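Local coordinates for protein thermoresistant glucokinase (Janibacter sp. HTCC2649, PDB 4EUN) that probably transfers phosphate from ATP to a sugar acid, most likely gluconate, as a small kinase of the P-loop type, at residues D168-V173 with L188-I193; T114-L119 with V126-L131; T29-V34 with A96-G101; L111-T114 with L119-G122; D61-P66 with R88-W93. One frame throughout, in Å; residues are numbered along the deposited sequence.

Interaction 1: residues D168-V173 with L188-I193; sequences DESGIV and LTWLDI
Ile172 and Trp190 face each other with their CA atoms 8.0 Å apart, the nearest approach of the two backbones. Ile172 and Val173 lie on strand 171-175, and Leu188 to Leu191 form the last turn of helix 180-191. The chain leaves the helix at Asp192, which has a positive phi and still donates its N to Leu188 O.

Trp190 holds its CG opposite the backbone N (chi1 -180°), which sends the indole toward the strand. Ile172 packs over one face of that ring. Its CG2 methyl lies 3.4 Å from the centroid of the five-membered ring of Trp190 and only 7° off the ring normal, a close CH-pi contact. On the same face, Ile172 CG1 reaches Trp190 CE3 at 3.7 Å. Ile172 CD1 runs back toward the helix and meets Trp190 CB at 3.8 Å.

The far end of the indole extends past Ile172. Trp190 CH2 comes to 3.4 Å from Gly171 CA and to 3.5 Å from Ser170 OG, both approaching obliquely. The serine hydroxyl is hydrogen-bonded to Asp127 OD1, and beside the ring it makes a packing contact. Leu129 of strand 127-132 also touches both Ile172 and Trp190.

The contact lies near the surface. It is the strand-to-helix packing of a parallel alpha/beta fold: helix 180-191 folds back on strand 171-175, the outermost strand on this side of the P-loop kinase sheet.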
# COMPACT_ATOMS: atom_id res chain seq x y z
N ASP A 168 23.15 1.59 -16.68
CA ASP A 168 23.84 1.29 -15.42
C ASP A 168 22.87 1.12 -14.25
O ASP A 168 23.30 0.96 -13.10
CB ASP A 168 24.89 2.37 -15.10
CG ASP A 168 24.29 3.75 -15.02
OD1 ASP A 168 23.21 3.98 -15.61
OD2 ASP A 168 24.91 4.62 -14.37
N GLU A 169 21.58 1.14 -14.54
CA GLU A 169 20.58 0.91 -13.50
C GLU A 169 20.11 -0.54 -13.53
O GLU A 169 20.27 -1.23 -14.53
CB GLU A 169 19.38 1.83 -13.71
CG GLU A 169 19.71 3.30 -13.76
CD GLU A 169 18.48 4.16 -13.82
OE1 GLU A 169 18.01 4.46 -14.94
OE2 GLU A 169 17.96 4.53 -12.76
N SER A 170 19.52 -0.99 -12.43
CA SER A 170 18.97 -2.33 -12.39
C SER A 170 17.47 -2.25 -12.53
O SER A 170 16.78 -1.75 -11.64
CB SER A 170 19.32 -3.01 -11.07
OG SER A 170 18.65 -4.25 -10.94
N GLY A 171 16.95 -2.71 -13.66
CA GLY A 171 15.52 -2.68 -13.86
C GLY A 171 15.06 -3.37 -15.11
O GLY A 171 15.87 -3.64 -16.01
N ILE A 172 13.77 -3.69 -15.16
CA ILE A 172 13.15 -4.17 -16.40
C ILE A 172 11.83 -3.44 -16.67
O ILE A 172 11.20 -2.91 -15.75
CB ILE A 172 12.85 -5.68 -16.34
CG1 ILE A 172 12.01 -6.00 -15.11
CG2 ILE A 172 14.15 -6.48 -16.40
CD1 ILE A 172 11.32 -7.35 -15.19
N VAL A 173 11.43 -3.43 -17.94
CA VAL A 173 10.16 -2.85 -18.34
C VAL A 173 9.06 -3.90 -18.34
O VAL A 173 9.26 -5.03 -18.80
CB VAL A 173 10.27 -2.19 -19.75
CG1 VAL A 173 8.90 -1.80 -20.27
CG2 VAL A 173 11.17 -0.98 -19.68
N LEU A 188 8.97 -11.73 -11.11
CA LEU A 188 9.49 -12.69 -10.14
C LEU A 188 10.68 -13.46 -10.71
O LEU A 188 11.66 -13.73 -10.01
CB LEU A 188 8.38 -13.67 -9.72
CG LEU A 188 7.31 -13.13 -8.78
CD1 LEU A 188 6.16 -14.12 -8.60
CD2 LEU A 188 7.92 -12.78 -7.43
N THR A 189 10.60 -13.82 -11.99
CA THR A 189 11.69 -14.53 -12.65
C THR A 189 12.92 -13.64 -12.70
O THR A 189 14.03 -14.09 -12.40
CB THR A 189 11.31 -14.96 -14.09
OG1 THR A 189 10.22 -15.89 -14.05
CG2 THR A 189 12.49 -15.61 -14.78
N TRP A 190 12.73 -12.38 -13.06
CA TRP A 190 13.84 -11.46 -13.15
C TRP A 190 14.45 -11.12 -11.78
O TRP A 190 15.67 -11.15 -11.61
CB TRP A 190 13.43 -10.18 -13.88
CG TRP A 190 14.56 -9.23 -13.99
CD1 TRP A 190 15.66 -9.35 -14.79
CD2 TRP A 190 14.73 -8.03 -13.24
NE1 TRP A 190 16.50 -8.29 -14.59
CE2 TRP A 190 15.95 -7.46 -13.65
CE3 TRP A 190 13.97 -7.38 -12.27
CZ2 TRP A 190 16.43 -6.26 -13.11
CZ3 TRP A 190 14.44 -6.19 -11.74
CH2 TRP A 190 15.66 -5.64 -12.16
N LEU A 191 13.60 -10.78 -10.81
CA LEU A 191 14.06 -10.38 -9.48
C LEU A 191 14.84 -11.49 -8.79
O LEU A 191 15.79 -11.23 -8.05
CB LEU A 191 12.87 -9.98 -8.61
CG LEU A 191 12.21 -8.64 -8.93
CD1 LEU A 191 10.90 -8.51 -8.18
CD2 LEU A 191 13.14 -7.51 -8.57
N ASP A 192 14.42 -12.73 -9.02
CA ASP A 192 15.02 -13.91 -8.42
C ASP A 192 15.26 -13.72 -6.92
O ASP A 192 16.38 -13.91 -6.43
CB ASP A 192 16.32 -14.29 -9.13
CG ASP A 192 16.83 -15.66 -8.73
OD1 ASP A 192 16.01 -16.49 -8.28
OD2 ASP A 192 18.04 -15.90 -8.85
N ILE A 193 14.21 -13.33 -6.21
CA ILE A 193 14.30 -13.12 -4.77
C ILE A 193 14.61 -14.45 -4.12
O ILE A 193 13.92 -15.44 -4.37
CB ILE A 193 12.97 -12.58 -4.20
CG1 ILE A 193 12.55 -11.29 -4.91
CG2 ILE A 193 13.10 -12.36 -2.70
CD1 ILE A 193 13.45 -10.10 -4.64

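Interaction 2: residues T114-L119 with V126-L131; sequences TYRDVL and VDFLHL
Arg116 lays its aliphatic chain over Phe128, joining helix 113-119 to strand 127-132. They are the helix and the second strand of a beta-alpha-beta crossover that starts at strand 104-108, with strand 31-35 lying between the two strands in the parallel sheet.

Phe128 holds CG anti to its carbonyl carbon (chi1 -71°), with the ring directed at the helix. Arg116 CD sits 3.8 Å from the centroid of the Phe128 ring, 17° off the normal, so this is a CH-pi contact. The chain slants across the ring, with Arg116 CB 3.7 Å from Phe128 CZ. At chi3 (-66°) the arginine bends, and its guanidinium plane ends up steeply inclined to the ring plane. The charged group is therefore not stacked on the phenylalanine. It is held instead by a salt bridge from NE to Glu169 and a hydrogen bond from NH1 to Glu163 O, which limit its rotation.

Leu119 comes to the same ring from another direction. Its CD1 lies at the ring edge, near the plane, 4.0 Å from Phe128 CE2. All the touching residues are buried, and Val33 of strand 31-35 also packs on Phe128. Just before the strand, Val126 CG2 rests 3.9 Å from Leu119 O.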
# COMPACT_ATOMS: atom_id res chain seq x y z
N THR A 114 17.60 11.11 -11.95
CA THR A 114 18.11 11.73 -10.72
C THR A 114 17.31 11.34 -9.47
O THR A 114 17.87 11.27 -8.37
CB THR A 114 18.14 13.26 -10.80
OG1 THR A 114 16.83 13.74 -11.15
CG2 THR A 114 19.14 13.73 -11.85
N TYR A 115 16.00 11.12 -9.62
CA TYR A 115 15.17 10.69 -8.49
C TYR A 115 15.58 9.28 -8.07
O TYR A 115 15.64 8.98 -6.88
CB TYR A 115 13.68 10.66 -8.84
CG TYR A 115 13.06 11.98 -9.24
CD1 TYR A 115 13.78 13.18 -9.20
CD2 TYR A 115 11.74 12.04 -9.66
CE1 TYR A 115 13.19 14.38 -9.58
CE2 TYR A 115 11.15 13.23 -10.05
CZ TYR A 115 11.88 14.39 -10.00
OH TYR A 115 11.29 15.59 -10.38
N ARG A 116 15.79 8.42 -9.06
CA ARG A 116 16.22 7.06 -8.77
C ARG A 116 17.59 7.05 -8.10
O ARG A 116 17.85 6.20 -7.25
CB ARG A 116 16.17 6.18 -10.03
CG ARG A 116 14.76 6.11 -10.62
CD ARG A 116 14.61 5.08 -11.73
NE ARG A 116 15.38 5.39 -12.95
CZ ARG A 116 14.91 6.02 -14.02
NH1 ARG A 116 13.67 6.48 -14.04
NH2 ARG A 116 15.70 6.21 -15.06
N ASP A 117 18.46 7.99 -8.48
CA ASP A 117 19.76 8.13 -7.80
C ASP A 117 19.58 8.37 -6.30
O ASP A 117 20.28 7.78 -5.47
CB ASP A 117 20.57 9.29 -8.40
CG ASP A 117 21.07 9.00 -9.81
OD1 ASP A 117 21.15 7.83 -10.20
OD2 ASP A 117 21.40 9.98 -10.52
N VAL A 118 18.63 9.23 -5.94
CA VAL A 118 18.35 9.51 -4.53
C VAL A 118 17.83 8.27 -3.79
O VAL A 118 18.28 7.97 -2.68
CB VAL A 118 17.35 10.68 -4.36
CG1 VAL A 118 17.01 10.89 -2.89
CG2 VAL A 118 17.93 11.95 -4.96
N LEU A 119 16.91 7.53 -4.41
CA LEU A 119 16.43 6.28 -3.82
C LEU A 119 17.60 5.33 -3.55
O LEU A 119 17.64 4.67 -2.51
CB LEU A 119 15.41 5.61 -4.74
CG LEU A 119 14.10 6.39 -4.95
CD1 LEU A 119 13.15 5.64 -5.87
CD2 LEU A 119 13.42 6.65 -3.62
N VAL A 126 18.78 -1.14 -5.24
CA VAL A 126 17.38 -0.95 -5.62
C VAL A 126 17.11 -1.47 -7.04
O VAL A 126 17.80 -1.08 -7.99
CB VAL A 126 16.92 0.52 -5.53
CG1 VAL A 126 15.42 0.62 -5.78
CG2 VAL A 126 17.24 1.12 -4.18
N ASP A 127 16.13 -2.35 -7.16
CA ASP A 127 15.75 -2.91 -8.46
C ASP A 127 14.44 -2.30 -8.89
O ASP A 127 13.51 -2.21 -8.09
CB ASP A 127 15.60 -4.43 -8.36
CG ASP A 127 16.88 -5.12 -7.93
OD1 ASP A 127 17.93 -4.91 -8.58
OD2 ASP A 127 16.83 -5.87 -6.93
N PHE A 128 14.35 -1.88 -10.15
CA PHE A 128 13.16 -1.19 -10.62
C PHE A 128 12.34 -2.05 -11.55
O PHE A 128 12.88 -2.69 -12.45
CB PHE A 128 13.56 0.12 -11.32
CG PHE A 128 14.08 1.16 -10.38
CD1 PHE A 128 15.41 1.16 -9.99
CD2 PHE A 128 13.21 2.10 -9.84
CE1 PHE A 128 15.88 2.11 -9.08
CE2 PHE A 128 13.66 3.05 -8.93
CZ PHE A 128 15.00 3.05 -8.55
N LEU A 129 11.03 -2.06 -11.34
CA LEU A 129 10.09 -2.62 -12.30
C LEU A 129 9.36 -1.43 -12.90
O LEU A 129 8.60 -0.74 -12.23
CB LEU A 129 9.11 -3.58 -11.63
CG LEU A 129 9.72 -4.73 -10.83
CD1 LEU A 129 8.61 -5.49 -10.12
CD2 LEU A 129 10.51 -5.67 -11.73
N HIS A 130 9.60 -1.18 -14.18
CA HIS A 130 9.02 -0.02 -14.85
C HIS A 130 7.76 -0.44 -15.61
O HIS A 130 7.84 -1.05 -16.67
CB HIS A 130 10.05 0.59 -15.79
CG HIS A 130 9.54 1.71 -16.64
ND1 HIS A 130 10.24 2.18 -17.73
CD2 HIS A 130 8.41 2.45 -16.56
CE1 HIS A 130 9.55 3.16 -18.30
NE2 HIS A 130 8.44 3.34 -17.61
N LEU A 131 6.60 -0.13 -15.04
CA LEU A 131 5.31 -0.52 -15.60
C LEU A 131 4.83 0.61 -16.50
O LEU A 131 4.63 1.74 -16.05
CB LEU A 131 4.31 -0.78 -14.48
CG LEU A 131 2.94 -1.37 -14.80
CD1 LEU A 131 3.05 -2.78 -15.34
CD2 LEU A 131 2.12 -1.38 -13.53

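Interaction 3: residues T29-V34 with A96-G101; sequences TRHVVV and ARADAG
The methyl of Ala98 packs against a threonine and a histidine that are hydrogen-bonded to each other. Thr29 OG1 and His31 NE2 are 2.7 Å apart, and either could be the donor. Ala98 CB lies 3.4 Å from His31 NE2 and 3.6 Å from Thr29 OG1, so it touches both ends of that bond. It approaches the imidazole obliquely.

Thr29 holds OG1 between its backbone N and carbonyl carbon (chi1 60°), where the hydroxyl can meet the imidazole two residues on. His31 ND1 is bonded in turn to Thr104 OG1 on the neighbouring strand. With both ring nitrogens engaged, the imidazole is fixed in its rotation.

The backbones come close here, with Thr29 CA and Ala98 CA 5.9 Å apart. With only a methyl on Ala98, the last turn of helix 80-99 lies close on the lead into strand 31-35. Thr29 CG2 reaches further along and packs 3.6 Å from Gly101 C.

Gly101 has a positive phi (87°) and no side chain. Its N bonds to Ala98 O at 2.9 Å, and the next amide of the chain bonds back to Arg97 O. Arg97 turns its guanidinium away from this contact, to Glu56 and to His64 O of the second subunit.

The helix end is thus a Schellman motif with Gly101 at C-prime. It closes helix 80-99 against the start of the central strand of a parallel alpha/beta sheet, the strand that leads into the probable P-loop.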
# COMPACT_ATOMS: atom_id res chain seq x y z
N THR A 29 19.42 -8.11 1.87
CA THR A 29 18.04 -7.67 1.74
C THR A 29 17.81 -7.20 0.32
O THR A 29 18.76 -6.85 -0.38
CB THR A 29 17.66 -6.58 2.75
OG1 THR A 29 18.51 -5.44 2.57
CG2 THR A 29 17.83 -7.10 4.18
N ARG A 30 16.55 -7.22 -0.11
CA ARG A 30 16.21 -6.79 -1.46
C ARG A 30 15.23 -5.64 -1.37
O ARG A 30 14.41 -5.57 -0.45
CB ARG A 30 15.57 -7.93 -2.25
CG ARG A 30 16.47 -9.14 -2.42
CD ARG A 30 17.69 -8.81 -3.26
NE ARG A 30 17.31 -8.38 -4.61
CZ ARG A 30 17.06 -9.20 -5.62
NH1 ARG A 30 17.14 -10.51 -5.45
NH2 ARG A 30 16.71 -8.71 -6.80
N HIS A 31 15.32 -4.73 -2.33
CA HIS A 31 14.48 -3.54 -2.32
C HIS A 31 14.05 -3.22 -3.73
O HIS A 31 14.88 -2.93 -4.58
CB HIS A 31 15.23 -2.39 -1.64
CG HIS A 31 15.75 -2.78 -0.30
ND1 HIS A 31 14.97 -2.75 0.84
CD2 HIS A 31 16.95 -3.29 0.08
CE1 HIS A 31 15.67 -3.21 1.86
NE2 HIS A 31 16.87 -3.55 1.43
N VAL A 32 12.74 -3.30 -3.95
CA VAL A 32 12.18 -3.20 -5.29
C VAL A 32 11.31 -1.96 -5.34
O VAL A 32 10.59 -1.65 -4.40
CB VAL A 32 11.32 -4.45 -5.62
CG1 VAL A 32 10.76 -4.36 -7.04
CG2 VAL A 32 12.14 -5.72 -5.45
N VAL A 33 11.38 -1.24 -6.46
CA VAL A 33 10.50 -0.11 -6.70
C VAL A 33 9.72 -0.37 -7.98
O VAL A 33 10.33 -0.62 -9.02
CB VAL A 33 11.28 1.23 -6.84
CG1 VAL A 33 10.35 2.36 -7.27
CG2 VAL A 33 11.96 1.57 -5.51
N VAL A 34 8.39 -0.34 -7.89
CA VAL A 34 7.54 -0.45 -9.07
C VAL A 34 7.21 0.97 -9.45
O VAL A 34 6.54 1.68 -8.71
CB VAL A 34 6.24 -1.23 -8.80
CG1 VAL A 34 5.46 -1.41 -10.11
CG2 VAL A 34 6.57 -2.59 -8.16
N ALA A 96 16.53 1.90 6.60
CA ALA A 96 16.28 1.47 7.97
C ALA A 96 15.66 0.07 8.00
O ALA A 96 15.95 -0.72 8.92
CB ALA A 96 15.38 2.46 8.68
N ARG A 97 14.81 -0.23 7.02
CA ARG A 97 14.27 -1.58 6.88
C ARG A 97 15.41 -2.57 6.62
O ARG A 97 15.52 -3.60 7.28
CB ARG A 97 13.22 -1.66 5.75
CG ARG A 97 11.89 -0.92 6.02
CD ARG A 97 11.27 -1.45 7.26
NE ARG A 97 9.81 -1.36 7.37
CZ ARG A 97 9.17 -0.51 8.17
NH1 ARG A 97 9.85 0.39 8.87
NH2 ARG A 97 7.86 -0.55 8.27
N ALA A 98 16.27 -2.24 5.65
CA ALA A 98 17.45 -3.04 5.34
C ALA A 98 18.30 -3.35 6.57
O ALA A 98 18.75 -4.49 6.76
CB ALA A 98 18.31 -2.31 4.28
N ASP A 99 18.52 -2.33 7.39
CA ASP A 99 19.37 -2.50 8.57
C ASP A 99 18.79 -3.51 9.53
O ASP A 99 19.52 -4.17 10.27
CB ASP A 99 19.58 -1.16 9.28
CG ASP A 99 20.68 -0.33 8.65
OD1 ASP A 99 21.55 -0.91 7.96
OD2 ASP A 99 20.68 0.90 8.84
N ALA A 100 17.46 -3.65 9.52
CA ALA A 100 16.80 -4.59 10.43
C ALA A 100 16.50 -5.91 9.73
O ALA A 100 15.80 -6.76 10.28
CB ALA A 100 15.51 -3.97 10.97
N GLY A 101 17.01 -6.07 8.51
CA GLY A 101 16.88 -7.33 7.80
C GLY A 101 15.60 -7.48 7.00
O GLY A 101 15.30 -8.58 6.52

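Interaction 4: residues L111-T114 with L119-G122; sequences LKRT and LREG
Leu111 meets Leu119, and Arg113 meets Arg120, in a local contact between the two ends of the short helix 113-119. The helix lies on one side of the parallel sheet of this P-loop kinase fold. Lys112 occupies its N-cap position. A type I beta turn follows at the other end, with Gly122 N bonded to Leu119 O at 3.2 Å.

The inner pair is apolar and buried. Leu111 and Leu119 point tip to tip, their CD1 methyls 3.8 Å apart, with helix 80-99 and Phe128 close by.

The outer pair is charged. Arg113 starts out away from the turn, but the bend at chi2 (75°) brings its guanidinium back beside Arg120. Arg120 bends at chi3 (-68°), and the two side chains cross with their guanidinium planes 82° apart. Acidic groups gather the arginines: Asp117 OD1 takes salt bridges from both Arg113 NE and Arg120 NH2. Arg120 NH2 also pairs with Glu169, while Arg113 NH1 pairs with Asp168 and Glu166. This cluster probably offsets the like charges and ties the helix to segment 168-173. At the crossing, Arg113 NE lies near the plane of the Arg120 guanidinium, 3.4 Å from Arg120 NH2.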
# COMPACT_ATOMS: atom_id res chain seq x y z
N LEU A 111 9.35 8.64 -12.18
CA LEU A 111 10.62 9.09 -11.64
C LEU A 111 11.60 9.44 -12.74
O LEU A 111 11.71 8.73 -13.76
CB LEU A 111 11.24 8.00 -10.80
CG LEU A 111 10.41 7.45 -9.65
CD1 LEU A 111 11.11 6.22 -9.08
CD2 LEU A 111 10.24 8.51 -8.60
N LYS A 112 12.33 10.53 -12.52
CA LYS A 112 13.49 10.87 -13.32
C LYS A 112 14.66 10.01 -12.88
O LYS A 112 14.65 9.49 -11.77
CB LYS A 112 13.84 12.34 -13.09
CG LYS A 112 12.78 13.32 -13.53
CD LYS A 112 13.33 14.75 -13.43
CE LYS A 112 12.28 15.79 -13.78
NZ LYS A 112 12.86 17.17 -13.75
N ARG A 113 15.67 9.90 -13.73
CA ARG A 113 16.92 9.24 -13.36
C ARG A 113 17.51 9.79 -12.07
O ARG A 113 17.89 9.02 -11.18
CB ARG A 113 17.95 9.38 -14.48
CG ARG A 113 19.39 9.10 -14.04
CD ARG A 113 19.58 7.62 -13.87
NE ARG A 113 20.78 7.28 -13.10
CZ ARG A 113 21.80 6.57 -13.58
NH1 ARG A 113 21.78 6.13 -14.83
NH2 ARG A 113 22.84 6.30 -12.80
N THR A 114 17.60 11.11 -11.95
CA THR A 114 18.11 11.73 -10.72
C THR A 114 17.31 11.34 -9.47
O THR A 114 17.87 11.27 -8.37
CB THR A 114 18.14 13.26 -10.80
OG1 THR A 114 16.83 13.74 -11.15
CG2 THR A 114 19.14 13.73 -11.85
N LEU A 119 16.91 7.53 -4.41
CA LEU A 119 16.43 6.28 -3.82
C LEU A 119 17.60 5.33 -3.55
O LEU A 119 17.64 4.67 -2.51
CB LEU A 119 15.41 5.61 -4.74
CG LEU A 119 14.10 6.39 -4.95
CD1 LEU A 119 13.15 5.64 -5.87
CD2 LEU A 119 13.42 6.65 -3.62
N ARG A 120 18.56 5.29 -4.47
CA ARG A 120 19.71 4.39 -4.34
C ARG A 120 20.71 4.83 -3.27
O ARG A 120 21.62 4.07 -2.92
CB ARG A 120 20.40 4.16 -5.69
CG ARG A 120 19.67 3.15 -6.59
CD ARG A 120 20.42 2.88 -7.89
NE ARG A 120 20.44 4.06 -8.75
CZ ARG A 120 19.69 4.21 -9.84
NH1 ARG A 120 18.85 3.25 -10.22
NH2 ARG A 120 19.77 5.32 -10.54
N GLU A 121 20.54 6.03 -2.74
CA GLU A 121 21.39 6.49 -1.63
C GLU A 121 21.02 5.82 -0.31
O GLU A 121 21.79 5.89 0.65
CB GLU A 121 21.32 8.02 -1.48
CG GLU A 121 21.84 8.81 -2.68
CD GLU A 121 21.68 10.32 -2.50
OE1 GLU A 121 21.30 10.75 -1.39
OE2 GLU A 121 21.94 11.06 -3.47
N GLY A 122 19.86 5.18 -0.26
CA GLY A 122 19.39 4.55 0.96
C GLY A 122 19.92 3.14 1.19
O GLY A 122 20.96 2.96 1.82

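Interaction 5: residues D61-P66 with R88-W93; sequences DAFHSP and RSLAEW
Phe63 makes the whole contact with Ser89, Leu90 and Trp93. Asp61, Ala62 and Phe63 continue a short 3-10 segment that begins just before them, and His64 N bonds back to Asp61 O at 3.1 Å. Ala62 O accepts a hydrogen bond from Trp93 NE1 of the second subunit.

Phe63 then points toward helix 80-99. Its CA is 7.1 Å from Ser89 CA. Leu90 CD2 sits over one face of the phenylalanine ring, 3.7 Å from its centroid and 21° off the normal, in a CH-pi contact. The ring edge is turned to Trp93. Phe63 CE2 comes to 3.6 Å from Trp93 CG, over the face of the indole. The pair is T-shaped: the Phe63 ring and the five-membered ring of Trp93 have centroids 4.9 Å apart and planes at 77°. Trp93 reaches this position with CG opposite its backbone N (chi1 -179°). Ser89 OG lies 3.8 Å from Phe63 CB, though its hydrogen bond goes to Trp86 O within its own helix.

In the alpha/beta kinase fold this is the connection from strand 56-59 to helix 66-73, held here against the long helix 80-99. Trp93 NE1 bonds to Ala62 O of the second subunit, so the aromatic pair borders the dimer interface.

His64 turns away and stacks its ring on Trp86, while its O bonds to Arg97 NH1 of the second subunit. Ser65 is the N-cap of helix 66-73, with OG bonded to Asn68 N. Pro66 starts that helix and packs on Arg97 of the second subunit.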
# COMPACT_ATOMS: atom_id res chain seq x y z
N ASP A 61 3.24 7.19 -2.14
CA ASP A 61 2.54 8.47 -2.01
C ASP A 61 2.20 8.78 -0.55
O ASP A 61 1.98 9.93 -0.20
CB ASP A 61 1.27 8.53 -2.88
CG ASP A 61 1.54 8.96 -4.30
OD1 ASP A 61 2.64 9.51 -4.56
OD2 ASP A 61 0.64 8.79 -5.15
N ALA A 62 2.14 7.76 0.30
CA ALA A 62 1.79 8.01 1.69
C ALA A 62 2.90 8.79 2.39
O ALA A 62 2.66 9.42 3.42
CB ALA A 62 1.51 6.69 2.42
N PHE A 63 4.10 8.76 1.82
CA PHE A 63 5.25 9.46 2.37
C PHE A 63 5.27 10.93 1.97
O PHE A 63 6.06 11.71 2.51
CB PHE A 63 6.56 8.82 1.90
CG PHE A 63 6.82 7.46 2.48
CD1 PHE A 63 6.15 6.34 2.01
CD2 PHE A 63 7.78 7.30 3.47
CE1 PHE A 63 6.40 5.08 2.53
CE2 PHE A 63 8.04 6.03 4.00
CZ PHE A 63 7.36 4.93 3.52
N HIS A 64 4.43 11.31 1.00
CA HIS A 64 4.31 12.72 0.60
C HIS A 64 3.66 13.49 1.74
O HIS A 64 2.87 12.92 2.51
CB HIS A 64 3.42 12.87 -0.65
CG HIS A 64 4.17 12.92 -1.94
ND1 HIS A 64 5.16 13.84 -2.20
CD2 HIS A 64 4.04 12.17 -3.07
CE1 HIS A 64 5.62 13.65 -3.43
NE2 HIS A 64 4.95 12.65 -3.98
N SER A 65 3.95 14.78 1.84
CA SER A 65 3.21 15.66 2.75
C SER A 65 1.77 15.78 2.25
O SER A 65 1.50 15.60 1.07
CB SER A 65 3.84 17.06 2.78
OG SER A 65 3.73 17.72 1.53
N PRO A 66 0.84 16.07 3.17
CA PRO A 66 -0.55 16.24 2.76
C PRO A 66 -0.71 17.35 1.73
O PRO A 66 -1.51 17.23 0.79
CB PRO A 66 -1.26 16.65 4.07
CG PRO A 66 -0.37 16.23 5.15
CD PRO A 66 1.03 16.16 4.63
N ARG A 88 14.06 11.40 -0.36
CA ARG A 88 14.98 11.11 0.74
C ARG A 88 14.29 10.31 1.84
O ARG A 88 14.92 9.46 2.45
CB ARG A 88 15.62 12.37 1.32
CG ARG A 88 16.76 12.93 0.47
CD ARG A 88 17.44 14.08 1.19
NE ARG A 88 16.51 15.20 1.39
CZ ARG A 88 16.53 16.31 0.67
NH1 ARG A 88 15.65 17.28 0.91
NH2 ARG A 88 17.43 16.47 -0.30
N SER A 89 13.02 10.58 2.10
CA SER A 89 12.33 9.82 3.15
C SER A 89 12.12 8.38 2.71
O SER A 89 12.19 7.46 3.54
CB SER A 89 11.01 10.49 3.53
OG SER A 89 10.03 10.28 2.53
N LEU A 90 11.88 8.17 1.42
CA LEU A 90 11.75 6.82 0.88
C LEU A 90 13.07 6.07 0.98
O LEU A 90 13.11 4.89 1.34
CB LEU A 90 11.28 6.86 -0.58
CG LEU A 90 9.88 7.40 -0.82
CD1 LEU A 90 9.65 7.60 -2.31
CD2 LEU A 90 8.85 6.43 -0.26
N ALA A 91 14.17 6.76 0.66
CA ALA A 91 15.49 6.16 0.74
C ALA A 91 15.80 5.80 2.19
O ALA A 91 16.31 4.71 2.47
CB ALA A 91 16.55 7.11 0.19
N GLU A 92 15.50 6.71 3.11
CA GLU A 92 15.76 6.47 4.52
C GLU A 92 14.92 5.32 5.05
O GLU A 92 15.42 4.50 5.83
CB GLU A 92 15.51 7.75 5.33
CG GLU A 92 16.55 8.83 5.07
CD GLU A 92 16.16 10.18 5.64
OE1 GLU A 92 15.16 10.26 6.38
OE2 GLU A 92 16.86 11.18 5.33
N TRP A 93 13.66 5.25 4.63
CA TRP A 93 12.76 4.17 5.08
C TRP A 93 13.31 2.82 4.62
O TRP A 93 13.39 1.88 5.41
CB TRP A 93 11.35 4.41 4.56
CG TRP A 93 10.32 3.39 4.96
CD1 TRP A 93 9.54 3.41 6.08
CD2 TRP A 93 9.93 2.23 4.21
NE1 TRP A 93 8.69 2.32 6.08
CE2 TRP A 93 8.91 1.58 4.95
CE3 TRP A 93 10.35 1.67 3.00
CZ2 TRP A 93 8.30 0.40 4.50
CZ3 TRP A 93 9.74 0.50 2.55
CH2 TRP A 93 8.73 -0.13 3.31

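Interactions 1, 2 and 3 all reach the same parallel sheet, on the neighbouring strands 171-175, 127-132 and 31-35. Their centres are 11 to 15 Å apart. Interactions 2 and 4 share helix 113-119, with centres about 5 Å apart. Salt bridges from Asp168 and Glu169 tie this helix to interaction 1. Interactions 3 and 5 both use helix 80-99, and both touch the second subunit. Interaction 5 falls between the two segments of interaction 3 in sequence, and interactions 4, 2 and 1 close later. The centres of interactions 1 and 5 lie about 23 Å apart, on opposite sides of the chain's centre. The contacts thus run from the edge strand, across the core, to the dimer interface.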